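Local coordinates for cytochrome C554 (Nitrosomonas europaea, PDB 1FT5), which carries electrons in ammonia oxidation, accepting them directly from hydroxylamine oxidoreductase and holding four covalently attached hemes for the purpose, at residues 195-198 with 199-203; 55-58 with 59-62; 144-147 with 148-151; 164-168 with 169-173. All coordinates share one frame; numbering follows the deposited sequence.

From the N terminus, interaction 2 (55-58 with 59-62) comes first, in the loop between helices 40-45 and 88-92, and leads into the attachment site of heme #2. Interactions 3 (144-147 with 148-151) and 4 (164-168 with 169-173) follow in the connection after helix 131-138; interaction 1 (195-198 with 199-203) forms helix 197-202. All four are local, in series along the chain, and none nests or crosses; interaction 3 rounds a turn and interactions 1 and 4 begin helices. Interactions 2 and 4 touch the same heme though their own nearest atoms are about 14 Å apart. Interactions 1 and 4 meet directly through the salt bridges K195-D169 and E199-K173, joining the two short helices and the residues that flank them.

Interaction 1. Residues 195-198 with 199-203; sequences KFHD and EFQAS. With HEM (protoporphyrin IX containing Fe), chain G.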
loop_
_atom_site.group_PDB
_atom_site.type_symbol
_atom_site.label_atom_id
_atom_site.label_comp_id
_atom_site.label_asym_id
_atom_site.label_seq_id
_atom_site.Cartn_x
_atom_site.Cartn_y
_atom_site.Cartn_z
ATOM N N LYS A 195 -9.201 2.981 12.770
ATOM C CA LYS A 195 -10.368 3.792 13.123
ATOM C C LYS A 195 -11.581 3.618 12.282
ATOM O O LYS A 195 -12.716 3.887 12.765
ATOM C CB LYS A 195 -10.002 5.282 13.220
ATOM C CG LYS A 195 -9.530 5.927 11.882
ATOM C CD LYS A 195 -9.025 7.328 12.201
ATOM C CE LYS A 195 -8.858 8.190 10.934
ATOM N NZ LYS A 195 -8.345 9.574 11.305
ATOM N N PHE A 196 -11.416 3.199 11.027
ATOM C CA PHE A 196 -12.582 2.997 10.161
ATOM C C PHE A 196 -12.869 1.538 9.898
ATOM O O PHE A 196 -13.647 1.191 9.031
ATOM C CB PHE A 196 -12.426 3.703 8.795
ATOM C CG PHE A 196 -12.247 5.197 8.904
ATOM C CD1 PHE A 196 -11.328 5.853 8.114
ATOM C CD2 PHE A 196 -13.010 5.948 9.801
ATOM C CE1 PHE A 196 -11.157 7.246 8.206
ATOM C CE2 PHE A 196 -12.841 7.368 9.899
ATOM C CZ PHE A 196 -11.886 8.010 9.075
ATOM N N HIS A 197 -12.197 0.638 10.622
ATOM C CA HIS A 197 -12.409 -0.796 10.391
ATOM C C HIS A 197 -13.899 -1.268 10.525
ATOM O O HIS A 197 -14.408 -1.954 9.655
ATOM C CB HIS A 197 -11.561 -1.585 11.434
ATOM C CG HIS A 197 -11.702 -3.076 11.308
ATOM N ND1 HIS A 197 -10.908 -3.839 10.485
ATOM C CD2 HIS A 197 -12.565 -3.944 11.906
ATOM C CE1 HIS A 197 -11.269 -5.112 10.573
ATOM N NE2 HIS A 197 -12.278 -5.201 11.430
ATOM N N ASP A 198 -14.540 -0.876 11.616
ATOM C CA ASP A 198 -15.924 -1.325 11.793
ATOM C C ASP A 198 -16.807 -0.741 10.722
ATOM O O ASP A 198 -17.678 -1.437 10.162
ATOM C CB ASP A 198 -16.417 -0.942 13.172
ATOM C CG ASP A 198 -15.666 -1.702 14.266
ATOM O OD1 ASP A 198 -15.214 -2.844 13.994
ATOM O OD2 ASP A 198 -15.531 -1.138 15.358
ATOM N N GLU A 199 -16.553 0.540 10.397
ATOM C CA GLU A 199 -17.326 1.143 9.297
ATOM C C GLU A 199 -17.120 0.378 7.976
ATOM O O GLU A 199 -18.035 0.050 7.213
ATOM C CB GLU A 199 -16.915 2.610 9.127
ATOM C CG GLU A 199 -17.408 3.205 7.808
ATOM C CD GLU A 199 -16.938 4.678 7.594
ATOM O OE1 GLU A 199 -16.419 5.300 8.516
ATOM O OE2 GLU A 199 -17.133 5.187 6.491
ATOM N N PHE A 200 -15.859 0.068 7.646
ATOM C CA PHE A 200 -15.575 -0.622 6.405
ATOM C C PHE A 200 -16.152 -2.060 6.382
ATOM O O PHE A 200 -16.614 -2.553 5.346
ATOM C CB PHE A 200 -14.033 -0.706 6.230
ATOM C CG PHE A 200 -13.387 0.553 5.742
ATOM C CD1 PHE A 200 -12.074 0.508 5.379
ATOM C CD2 PHE A 200 -14.081 1.757 5.651
ATOM C CE1 PHE A 200 -11.410 1.657 4.916
ATOM C CE2 PHE A 200 -13.456 2.890 5.214
ATOM C CZ PHE A 200 -12.105 2.867 4.835
ATOM N N GLN A 201 -16.156 -2.686 7.572
ATOM C CA GLN A 201 -16.655 -4.032 7.610
ATOM C C GLN A 201 -18.180 -4.047 7.542
ATOM O O GLN A 201 -18.735 -4.959 6.938
ATOM C CB GLN A 201 -16.168 -4.725 8.882
ATOM C CG GLN A 201 -14.727 -5.203 8.733
ATOM C CD GLN A 201 -14.635 -6.307 7.693
ATOM O OE1 GLN A 201 -15.262 -7.389 7.825
ATOM N NE2 GLN A 201 -13.888 -6.059 6.621
ATOM N N ALA A 202 -18.792 -3.017 8.115
ATOM C CA ALA A 202 -20.278 -2.944 8.125
ATOM C C ALA A 202 -20.836 -2.844 6.698
ATOM O O ALA A 202 -21.910 -3.397 6.408
ATOM C CB ALA A 202 -20.759 -1.793 8.996
ATOM N N SER A 203 -20.108 -2.206 5.768
ATOM C CA SER A 203 -20.606 -2.144 4.403
ATOM C C SER A 203 -19.765 -2.982 3.438
ATOM O O SER A 203 -19.885 -2.876 2.218
ATOM C CB SER A 203 -20.709 -0.690 3.936
ATOM O OG SER A 203 -19.479 -0.026 4.018
HETATM C CHA HEM G . -7.947 -3.790 4.394
HETATM C CHB HEM G . -5.532 -7.209 1.891
HETATM C CHC HEM G . -3.309 -3.660 -0.644
HETATM C CHD HEM G . -5.260 -0.345 2.313
HETATM C C1A HEM G . -7.494 -5.016 3.885
HETATM C C2A HEM G . -7.967 -6.288 4.331
HETATM C C3A HEM G . -7.284 -7.235 3.665
HETATM C C4A HEM G . -6.386 -6.573 2.775
HETATM C CMA HEM G . -7.406 -8.766 3.789
HETATM C CAA HEM G . -9.076 -6.531 5.417
HETATM C CBA HEM G . -10.468 -6.860 4.733
HETATM C CGA HEM G . -10.912 -5.787 3.704
HETATM O O1A HEM G . -11.017 -4.645 4.097
HETATM O O2A HEM G . -11.111 -6.142 2.545
HETATM C C1B HEM G . -4.679 -6.522 0.977
HETATM C C2B HEM G . -3.865 -7.189 0.003
HETATM C C3B HEM G . -3.264 -6.196 -0.755
HETATM C C4B HEM G . -3.751 -4.945 -0.188
HETATM C CMB HEM G . -3.738 -8.707 -0.145
HETATM C CAB HEM G . -2.326 -6.263 -1.921
HETATM C CBB HEM G . -2.959 -6.997 -3.128
HETATM C C1C HEM G . -3.666 -2.473 -0.012
HETATM C C2C HEM G . -3.111 -1.220 -0.391
HETATM C C3C HEM G . -3.576 -0.322 0.447
HETATM C C4C HEM G . -4.498 -0.964 1.336
HETATM C CMC HEM G . -2.116 -0.972 -1.546
HETATM C CAC HEM G . -3.188 1.188 0.502
HETATM C CBC HEM G . -3.249 2.007 -0.764
HETATM C C1D HEM G . -6.206 -0.993 3.126
HETATM C C2D HEM G . -7.018 -0.323 4.116
HETATM C C3D HEM G . -7.817 -1.310 4.668
HETATM C C4D HEM G . -7.439 -2.540 4.015
HETATM C CMD HEM G . -6.939 1.140 4.510
HETATM C CAD HEM G . -8.762 -1.183 5.855
HETATM C CBD HEM G . -8.141 -1.744 7.097
HETATM C CGD HEM G . -9.132 -2.191 8.189
HETATM O O1D HEM G . -8.634 -2.704 9.199
HETATM O O2D HEM G . -10.333 -2.018 7.991
HETATM N NA HEM G . -6.531 -5.198 2.927
HETATM N NB HEM G . -4.604 -5.126 0.875
HETATM N NC HEM G . -4.518 -2.318 1.029
HETATM N ND HEM G . -6.456 -2.377 3.047
HETATM FE FE HEM G . -5.555 -3.757 1.952
HETATM O O HOH W 1 -15.240 2.409 12.163
#
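F200 receives CB of F196 over one face of its ring, 4.0 Å from the ring centroid and 19° off the normal, a CH-pi contact offset toward the rim. One residue along, CG of Q201 lies over a face of the H197 imidazole, 3.6 Å from NE2. The edge of that imidazole serves the heme: ND1 of H197 donates to propionate oxygen O1D over 2.8 Å, nearly straight at 167°. Chi1 of 180° swings the H197 ring away from the backbone N and out to this propionate, while CD1 of F200 packs 3.7 Å from propionate carbon CAD. The Q201 amide is fixed further out by the backbone of Y182 and L184, and H181 stacks on F200. Backbone bonds set the spacing: F200 N donates to O of F196 (2.8 Å), and Q201 N and A202 N repeat the step. A water joins K195 O to E199 N. F196 is the N-cap of a short alpha helix that presents H197, F200 and Q201 to the heme propionates.

Interaction 2. Residues 55-58 with 59-62; sequences TQDK and DCVG. With HEM (protoporphyrin IX containing Fe), chain F.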
loop_
_atom_site.group_PDB
_atom_site.type_symbol
_atom_site.label_atom_id
_atom_site.label_comp_id
_atom_site.label_asym_id
_atom_site.label_seq_id
_atom_site.Cartn_x
_atom_site.Cartn_y
_atom_site.Cartn_z
ATOM N N THR A 55 11.687 4.544 -15.272
ATOM C CA THR A 55 11.505 3.306 -14.498
ATOM C C THR A 55 12.705 2.853 -13.685
ATOM O O THR A 55 12.573 1.981 -12.842
ATOM C CB THR A 55 11.073 2.096 -15.395
ATOM O OG1 THR A 55 12.141 1.850 -16.297
ATOM C CG2 THR A 55 9.834 2.346 -16.175
ATOM N N GLN A 56 13.890 3.426 -13.951
ATOM C CA GLN A 56 15.088 3.077 -13.191
ATOM C C GLN A 56 15.669 4.345 -12.548
ATOM O O GLN A 56 16.848 4.376 -12.195
ATOM C CB GLN A 56 16.150 2.427 -14.115
ATOM C CG GLN A 56 15.566 1.178 -14.858
ATOM C CD GLN A 56 16.621 0.432 -15.636
ATOM O OE1 GLN A 56 17.120 0.905 -16.674
ATOM N NE2 GLN A 56 16.980 -0.710 -15.138
ATOM N N ASP A 57 14.821 5.379 -12.373
ATOM C CA ASP A 57 15.282 6.647 -11.823
ATOM C C ASP A 57 15.030 6.659 -10.313
ATOM O O ASP A 57 13.884 6.559 -9.857
ATOM C CB ASP A 57 14.533 7.764 -12.538
ATOM C CG ASP A 57 15.110 9.182 -12.230
ATOM O OD1 ASP A 57 15.726 9.352 -11.163
ATOM O OD2 ASP A 57 14.946 10.087 -13.088
ATOM N N LYS A 58 16.105 6.747 -9.541
ATOM C CA LYS A 58 15.962 6.780 -8.096
ATOM C C LYS A 58 15.228 8.016 -7.572
ATOM O O LYS A 58 14.883 8.037 -6.394
ATOM C CB LYS A 58 17.348 6.656 -7.429
ATOM C CG LYS A 58 18.169 7.923 -7.683
ATOM C CD LYS A 58 19.609 7.772 -7.181
ATOM C CE LYS A 58 20.325 9.142 -7.172
ATOM N NZ LYS A 58 21.805 8.996 -6.954
ATOM N N ASP A 59 15.038 9.054 -8.413
ATOM C CA ASP A 59 14.245 10.225 -7.995
ATOM C C ASP A 59 12.742 9.924 -8.191
ATOM O O ASP A 59 11.913 10.781 -7.854
ATOM C CB ASP A 59 14.515 11.472 -8.874
ATOM C CG ASP A 59 15.923 11.985 -8.748
ATOM O OD1 ASP A 59 16.517 11.717 -7.712
ATOM O OD2 ASP A 59 16.386 12.676 -9.696
ATOM N N CYS A 60 12.374 8.697 -8.679
ATOM C CA CYS A 60 10.945 8.421 -8.957
ATOM C C CYS A 60 10.443 7.097 -8.430
ATOM O O CYS A 60 9.324 7.024 -7.860
ATOM C CB CYS A 60 10.639 8.369 -10.453
ATOM S SG CYS A 60 11.292 9.771 -11.408
ATOM N N VAL A 61 11.276 6.083 -8.527
ATOM C CA VAL A 61 10.721 4.762 -8.191
ATOM C C VAL A 61 10.271 4.537 -6.771
ATOM O O VAL A 61 9.356 3.733 -6.542
ATOM C CB VAL A 61 11.692 3.589 -8.550
ATOM C CG1 VAL A 61 12.074 3.563 -10.053
ATOM C CG2 VAL A 61 12.889 3.676 -7.700
ATOM N N GLY A 62 10.826 5.263 -5.810
ATOM C CA GLY A 62 10.540 4.979 -4.424
ATOM C C GLY A 62 9.088 5.109 -4.035
ATOM O O GLY A 62 8.673 4.533 -3.023
HETATM C CHA HEM F . 1.642 10.155 -9.414
HETATM C CHB HEM F . 5.507 10.216 -12.331
HETATM C CHC HEM F . 8.416 10.676 -8.413
HETATM C CHD HEM F . 4.492 10.191 -5.522
HETATM C C1A HEM F . 2.448 10.100 -10.583
HETATM C C2A HEM F . 1.945 10.144 -11.908
HETATM C C3A HEM F . 3.048 10.136 -12.751
HETATM C C4A HEM F . 4.189 10.104 -11.862
HETATM C CMA HEM F . 3.104 10.219 -14.289
HETATM C CAA HEM F . 0.492 10.217 -12.275
HETATM C CBA HEM F . -0.051 11.644 -12.222
HETATM C CGA HEM F . -1.468 11.740 -12.778
HETATM O O1A HEM F . -1.999 10.737 -13.306
HETATM O O2A HEM F . -2.066 12.822 -12.639
HETATM C C1B HEM F . 6.640 10.349 -11.500
HETATM C C2B HEM F . 7.984 10.614 -11.973
HETATM C C3B HEM F . 8.760 10.801 -10.893
HETATM C C4B HEM F . 7.940 10.610 -9.725
HETATM C CMB HEM F . 8.439 10.606 -13.412
HETATM C CAB HEM F . 10.261 11.124 -10.827
HETATM C CBB HEM F . 10.627 12.400 -11.623
HETATM C C1C HEM F . 7.587 10.509 -7.267
HETATM C C2C HEM F . 8.079 10.531 -5.906
HETATM C C3C HEM F . 6.977 10.353 -5.084
HETATM C C4C HEM F . 5.839 10.261 -5.979
HETATM C CMC HEM F . 9.530 10.668 -5.465
HETATM C CAC HEM F . 6.894 10.206 -3.593
HETATM C CBC HEM F . 7.776 11.079 -2.697
HETATM C C1D HEM F . 3.372 10.164 -6.345
HETATM C C2D HEM F . 2.039 10.227 -5.857
HETATM C C3D HEM F . 1.220 10.248 -6.965
HETATM C C4D HEM F . 2.084 10.171 -8.111
HETATM C CMD HEM F . 1.650 10.284 -4.375
HETATM C CAD HEM F . -0.293 10.346 -6.944
HETATM C CBD HEM F . -0.851 11.775 -7.095
HETATM C CGD HEM F . -2.364 11.791 -7.029
HETATM O O1D HEM F . -2.990 11.378 -8.006
HETATM O O2D HEM F . -2.893 12.223 -6.042
HETATM N NA HEM F . 3.849 10.018 -10.532
HETATM N NB HEM F . 6.601 10.348 -10.109
HETATM N NC HEM F . 6.217 10.270 -7.306
HETATM N ND HEM F . 3.421 10.109 -7.697
HETATM FE FE HEM F . 5.047 9.885 -8.892
HETATM O O HOH W 2 17.956 10.655 -11.508
HETATM O O HOH W 3 12.254 7.659 -5.528
#
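D57 accepts backbone N-H groups through both its side chain and its carbonyl. The carboxylate oxygen OD1 of D57 takes the N-H of D59 over 2.9 Å, an Asx turn, from above the carboxylate plane (38° out of it), and a water 2.6 Å from the same OD1 also donates to OD2 of D59. That shared water lies between two like charges, with OD1 of D57 and OD2 of D59 3.7 Å apart, and would be expected to ease their repulsion. OD2 of D57 has a long, weak ion pair with K52. The carbonyl O of D57 accepts twice: V61 N approaches nearly in line with the carbonyl at 3.0 Å, whereas C60 N comes from above the carbonyl plane at 2.9 Å. This bend leads into the CXXCH heme-binding motif of heme #2, whose first cysteine, C60, is covalently joined through SG to CAB at 1.8 Å. Replacing D57 by an alanine would probably leave the D59 N-H without its carboxylate acceptor and remove one end of the water bridge. Chi1 of -170° carries the D57 carboxylate back beside its own carbonyl carbon, within range of the D59 N-H. A second water links K58 O to G62 N, and CG1 of V61 packs 3.2 Å from O of T55.

Interaction 3. Residues 144-147 with 148-151; sequences SPWK and GAKA
W146 lays the six-membered ring of its indole against G148 in a type I beta turn running from W146 to A149. The tight part is this face: CA of G148 stands 3.6 Å from the ring centroid, just 6° off the normal, a CH-pi contact made at the close range that glycine allows. The indole folds back over the turn because CG is anti to the backbone N of W146 (chi1 -177°), and the peptide beyond G148 continues along it, with A149 N 3.4 Å from CE3. Ahead of the turn, OG of S144 accepts the N-H of W146 at 3.1 Å and 162°, an ST turn, and is also bonded to the carbonyl of L139. The indole N-H goes to E132, while S135 and A136 of helix 131-138 touch the W146 side chain. A leucine replacing W146 would probably lose the flat surface under G148 and leave E132 without its indole donor. The closing bond of the turn is looser, for A149 N reaches O of W146 weakly, over 3.4 Å. The exposed side makes fewer contacts across the turn: K147 touches the second half with little more than CB, near G148 N, and K150 bends round so that its ammonium lies at the indole edge, near the ring plane, with NZ 3.8 Å from CZ3 of W146.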
loop_
_atom_site.group_PDB
_atom_site.type_symbol
_atom_site.label_atom_id
_atom_site.label_comp_id
_atom_site.label_asym_id
_atom_site.label_seq_id
_atom_site.Cartn_x
_atom_site.Cartn_y
_atom_site.Cartn_z
ATOM N N SER A 144 5.584 20.826 2.764
ATOM C CA SER A 144 4.351 20.135 3.056
ATOM C C SER A 144 3.960 20.167 4.544
ATOM O O SER A 144 4.806 20.331 5.398
ATOM C CB SER A 144 4.553 18.643 2.658
ATOM O OG SER A 144 3.521 17.861 3.190
ATOM N N PRO A 145 2.664 20.026 4.823
ATOM C CA PRO A 145 2.158 20.001 6.200
ATOM C C PRO A 145 2.728 18.794 6.966
ATOM O O PRO A 145 2.774 18.811 8.201
ATOM C CB PRO A 145 0.653 19.871 6.039
ATOM C CG PRO A 145 0.418 19.473 4.628
ATOM C CD PRO A 145 1.566 20.038 3.850
ATOM N N TRP A 146 3.140 17.764 6.235
ATOM C CA TRP A 146 3.709 16.568 6.824
ATOM C C TRP A 146 5.178 16.811 7.133
ATOM O O TRP A 146 5.998 17.057 6.224
ATOM C CB TRP A 146 3.538 15.399 5.850
ATOM C CG TRP A 146 4.035 14.064 6.396
ATOM C CD1 TRP A 146 3.547 13.417 7.482
ATOM C CD2 TRP A 146 5.117 13.268 5.899
ATOM N NE1 TRP A 146 4.259 12.265 7.705
ATOM C CE2 TRP A 146 5.233 12.147 6.751
ATOM C CE3 TRP A 146 6.011 13.381 4.812
ATOM C CZ2 TRP A 146 6.207 11.153 6.559
ATOM C CZ3 TRP A 146 6.983 12.386 4.623
ATOM C CH2 TRP A 146 7.069 11.289 5.498
ATOM N N LYS A 147 5.539 16.695 8.409
ATOM C CA LYS A 147 6.912 17.025 8.751
ATOM C C LYS A 147 7.995 16.019 8.473
ATOM O O LYS A 147 9.180 16.286 8.729
ATOM C CB LYS A 147 6.940 17.533 10.184
ATOM C CG LYS A 147 6.312 18.942 10.272
ATOM C CD LYS A 147 6.679 19.822 9.022
ATOM C CE LYS A 147 6.678 21.308 9.342
ATOM N NZ LYS A 147 8.002 21.982 9.143
ATOM N N GLY A 148 7.626 14.872 7.895
ATOM C CA GLY A 148 8.668 13.913 7.548
ATOM C C GLY A 148 9.209 14.150 6.139
ATOM O O GLY A 148 10.093 13.431 5.674
ATOM N N ALA A 149 8.767 15.220 5.483
ATOM C CA ALA A 149 9.178 15.402 4.073
ATOM C C ALA A 149 10.644 15.584 3.815
ATOM O O ALA A 149 11.300 16.364 4.516
ATOM C CB ALA A 149 8.393 16.576 3.450
ATOM N N LYS A 150 11.165 14.865 2.821
ATOM C CA LYS A 150 12.557 14.958 2.422
ATOM C C LYS A 150 12.678 14.405 1.021
ATOM O O LYS A 150 11.923 13.505 0.623
ATOM C CB LYS A 150 13.477 14.185 3.373
ATOM C CG LYS A 150 13.625 12.733 3.027
ATOM C CD LYS A 150 12.433 11.929 3.554
ATOM C CE LYS A 150 11.388 11.588 2.491
ATOM N NZ LYS A 150 10.213 10.948 3.112
ATOM N N ALA A 151 13.628 14.949 0.269
ATOM C CA ALA A 151 13.836 14.551 -1.107
ATOM C C ALA A 151 14.202 13.098 -1.247
ATOM O O ALA A 151 14.777 12.496 -0.327
ATOM C CB ALA A 151 14.935 15.421 -1.751
#

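Interaction 4. Residues 164-168 with 169-173; sequences YTFKF and DEMVK. With HEM (protoporphyrin IX containing Fe), chain F.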
loop_
_atom_site.group_PDB
_atom_site.type_symbol
_atom_site.label_atom_id
_atom_site.label_comp_id
_atom_site.label_asym_id
_atom_site.label_seq_id
_atom_site.Cartn_x
_atom_site.Cartn_y
_atom_site.Cartn_z
ATOM N N TYR A 164 -4.100 17.153 -6.658
ATOM C CA TYR A 164 -3.074 16.381 -5.910
ATOM C C TYR A 164 -3.109 16.690 -4.386
ATOM O O TYR A 164 -2.214 16.247 -3.634
ATOM C CB TYR A 164 -1.678 16.656 -6.490
ATOM C CG TYR A 164 -1.543 16.265 -7.922
ATOM C CD1 TYR A 164 -1.135 17.196 -8.870
ATOM C CD2 TYR A 164 -1.852 14.985 -8.371
ATOM C CE1 TYR A 164 -1.052 16.854 -10.198
ATOM C CE2 TYR A 164 -1.776 14.631 -9.686
ATOM C CZ TYR A 164 -1.376 15.552 -10.626
ATOM O OH TYR A 164 -1.353 15.200 -11.943
ATOM N N THR A 165 -4.094 17.487 -3.926
ATOM C CA THR A 165 -4.238 17.747 -2.515
ATOM C C THR A 165 -4.672 16.393 -1.879
ATOM O O THR A 165 -5.588 15.700 -2.395
ATOM C CB THR A 165 -5.339 18.779 -2.277
ATOM O OG1 THR A 165 -5.027 19.945 -3.061
ATOM C CG2 THR A 165 -5.434 19.123 -0.795
ATOM N N PHE A 166 -4.052 16.096 -0.749
ATOM C CA PHE A 166 -4.250 14.819 -0.092
ATOM C C PHE A 166 -4.747 14.957 1.303
ATOM O O PHE A 166 -4.086 15.563 2.138
ATOM C CB PHE A 166 -2.931 14.022 -0.057
ATOM C CG PHE A 166 -3.080 12.644 0.579
ATOM C CD1 PHE A 166 -3.544 11.582 -0.195
ATOM C CD2 PHE A 166 -2.747 12.445 1.912
ATOM C CE1 PHE A 166 -3.669 10.299 0.362
ATOM C CE2 PHE A 166 -2.878 11.127 2.481
ATOM C CZ PHE A 166 -3.334 10.087 1.670
ATOM N N LYS A 167 -5.890 14.345 1.567
ATOM C CA LYS A 167 -6.455 14.420 2.907
ATOM C C LYS A 167 -6.709 12.956 3.301
ATOM O O LYS A 167 -7.596 12.305 2.746
ATOM C CB LYS A 167 -7.791 15.164 2.866
ATOM C CG LYS A 167 -7.636 16.533 2.243
ATOM C CD LYS A 167 -7.135 17.484 3.284
ATOM C CE LYS A 167 -6.557 18.757 2.652
ATOM N NZ LYS A 167 -6.635 19.899 3.625
ATOM N N PHE A 168 -5.911 12.464 4.232
ATOM C CA PHE A 168 -6.027 11.060 4.586
ATOM C C PHE A 168 -7.435 10.588 4.918
ATOM O O PHE A 168 -7.881 9.565 4.390
ATOM C CB PHE A 168 -5.123 10.748 5.767
ATOM C CG PHE A 168 -5.274 9.332 6.250
ATOM C CD1 PHE A 168 -4.721 8.274 5.556
ATOM C CD2 PHE A 168 -5.963 9.073 7.450
ATOM C CE1 PHE A 168 -4.838 6.962 6.032
ATOM C CE2 PHE A 168 -6.065 7.788 7.921
ATOM C CZ PHE A 168 -5.506 6.715 7.218
ATOM N N ASP A 169 -8.125 11.327 5.775
ATOM C CA ASP A 169 -9.422 10.836 6.213
ATOM C C ASP A 169 -10.416 10.688 5.083
ATOM O O ASP A 169 -11.391 9.936 5.197
ATOM C CB ASP A 169 -9.996 11.766 7.293
ATOM C CG ASP A 169 -9.320 11.620 8.649
ATOM O OD1 ASP A 169 -8.452 10.751 8.903
ATOM O OD2 ASP A 169 -9.673 12.425 9.529
ATOM N N GLU A 170 -10.218 11.449 4.009
ATOM C CA GLU A 170 -11.079 11.348 2.844
ATOM C C GLU A 170 -10.619 10.273 1.884
ATOM O O GLU A 170 -11.376 9.416 1.464
ATOM C CB GLU A 170 -11.110 12.679 2.074
ATOM C CG GLU A 170 -11.224 13.844 3.006
ATOM C CD GLU A 170 -12.621 14.329 3.152
ATOM O OE1 GLU A 170 -12.777 15.590 3.227
ATOM O OE2 GLU A 170 -13.549 13.471 3.190
ATOM N N MET A 171 -9.334 10.309 1.555
ATOM C CA MET A 171 -8.873 9.401 0.566
ATOM C C MET A 171 -8.754 7.952 0.985
ATOM O O MET A 171 -8.802 7.107 0.125
ATOM C CB MET A 171 -7.590 9.953 -0.034
ATOM C CG MET A 171 -7.982 10.563 -1.404
ATOM S SD MET A 171 -7.045 11.954 -1.814
ATOM C CE MET A 171 -8.245 12.962 -2.832
ATOM N N VAL A 172 -8.629 7.709 2.283
ATOM C CA VAL A 172 -8.579 6.284 2.715
ATOM C C VAL A 172 -9.943 5.646 2.570
ATOM O O VAL A 172 -10.046 4.412 2.623
ATOM C CB VAL A 172 -8.041 6.180 4.152
ATOM C CG1 VAL A 172 -9.121 6.598 5.235
ATOM C CG2 VAL A 172 -7.582 4.702 4.435
ATOM N N LYS A 173 -10.954 6.472 2.291
ATOM C CA LYS A 173 -12.305 5.932 2.100
ATOM C C LYS A 173 -12.660 5.842 0.651
ATOM O O LYS A 173 -13.807 5.647 0.316
ATOM C CB LYS A 173 -13.368 6.782 2.861
ATOM C CG LYS A 173 -13.188 6.857 4.328
ATOM C CD LYS A 173 -14.504 7.337 5.051
ATOM C CE LYS A 173 -14.347 7.306 6.562
ATOM N NZ LYS A 173 -15.681 7.633 7.152
HETATM C CHA HEM F . 1.642 10.155 -9.414
HETATM C CHB HEM F . 5.507 10.216 -12.331
HETATM C CHC HEM F . 8.416 10.676 -8.413
HETATM C CHD HEM F . 4.492 10.191 -5.522
HETATM C C1A HEM F . 2.448 10.100 -10.583
HETATM C C2A HEM F . 1.945 10.144 -11.908
HETATM C C3A HEM F . 3.048 10.136 -12.751
HETATM C C4A HEM F . 4.189 10.104 -11.862
HETATM C CMA HEM F . 3.104 10.219 -14.289
HETATM C CAA HEM F . 0.492 10.217 -12.275
HETATM C CBA HEM F . -0.051 11.644 -12.222
HETATM C CGA HEM F . -1.468 11.740 -12.778
HETATM O O1A HEM F . -1.999 10.737 -13.306
HETATM O O2A HEM F . -2.066 12.822 -12.639
HETATM C C1B HEM F . 6.640 10.349 -11.500
HETATM C C2B HEM F . 7.984 10.614 -11.973
HETATM C C3B HEM F . 8.760 10.801 -10.893
HETATM C C4B HEM F . 7.940 10.610 -9.725
HETATM C CMB HEM F . 8.439 10.606 -13.412
HETATM C CAB HEM F . 10.261 11.124 -10.827
HETATM C CBB HEM F . 10.627 12.400 -11.623
HETATM C C1C HEM F . 7.587 10.509 -7.267
HETATM C C2C HEM F . 8.079 10.531 -5.906
HETATM C C3C HEM F . 6.977 10.353 -5.084
HETATM C C4C HEM F . 5.839 10.261 -5.979
HETATM C CMC HEM F . 9.530 10.668 -5.465
HETATM C CAC HEM F . 6.894 10.206 -3.593
HETATM C CBC HEM F . 7.776 11.079 -2.697
HETATM C C1D HEM F . 3.372 10.164 -6.345
HETATM C C2D HEM F . 2.039 10.227 -5.857
HETATM C C3D HEM F . 1.220 10.248 -6.965
HETATM C C4D HEM F . 2.084 10.171 -8.111
HETATM C CMD HEM F . 1.650 10.284 -4.375
HETATM C CAD HEM F . -0.293 10.346 -6.944
HETATM C CBD HEM F . -0.851 11.775 -7.095
HETATM C CGD HEM F . -2.364 11.791 -7.029
HETATM O O1D HEM F . -2.990 11.378 -8.006
HETATM O O2D HEM F . -2.893 12.223 -6.042
HETATM N NA HEM F . 3.849 10.018 -10.532
HETATM N NB HEM F . 6.601 10.348 -10.109
HETATM N NC HEM F . 6.217 10.270 -7.306
HETATM N ND HEM F . 3.421 10.109 -7.697
HETATM FE FE HEM F . 5.047 9.885 -8.892
#
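The carbonyl O of K167 is gripped by two backbone N-H groups, M171 N at 2.9 Å and almost straight (175°), and E170 N, more weakly, at 3.0 Å. One residue on, V172 N donates to O of F168 at 2.9 Å. These bonds make K167 the N-cap of a short helix and bring F168 and V172 together: CB of V172 sits over one face of the F168 ring, offset toward the rim, 3.8 Å from CE1. Separately, F166 in the lead-in to the helix meets SD of M171 obliquely, 4.9 Å from its ring centroid, a Met-aromatic contact; the bent M171 chain brings SD to 3.9 Å from CD1. At the start of the segment, Y164 OH donates to propionate oxygen O2A of heme #2 over 2.6 Å, the acceptor lying at the ring edge. F166 stacks on H138, an axial ligand of heme #4. Helix 168-171 thus rests on helix 131-138 through F168 against C134 and E131, while D169 and K173 reach helix 197-202 and the residues just before it by salt bridges to K195 and E199.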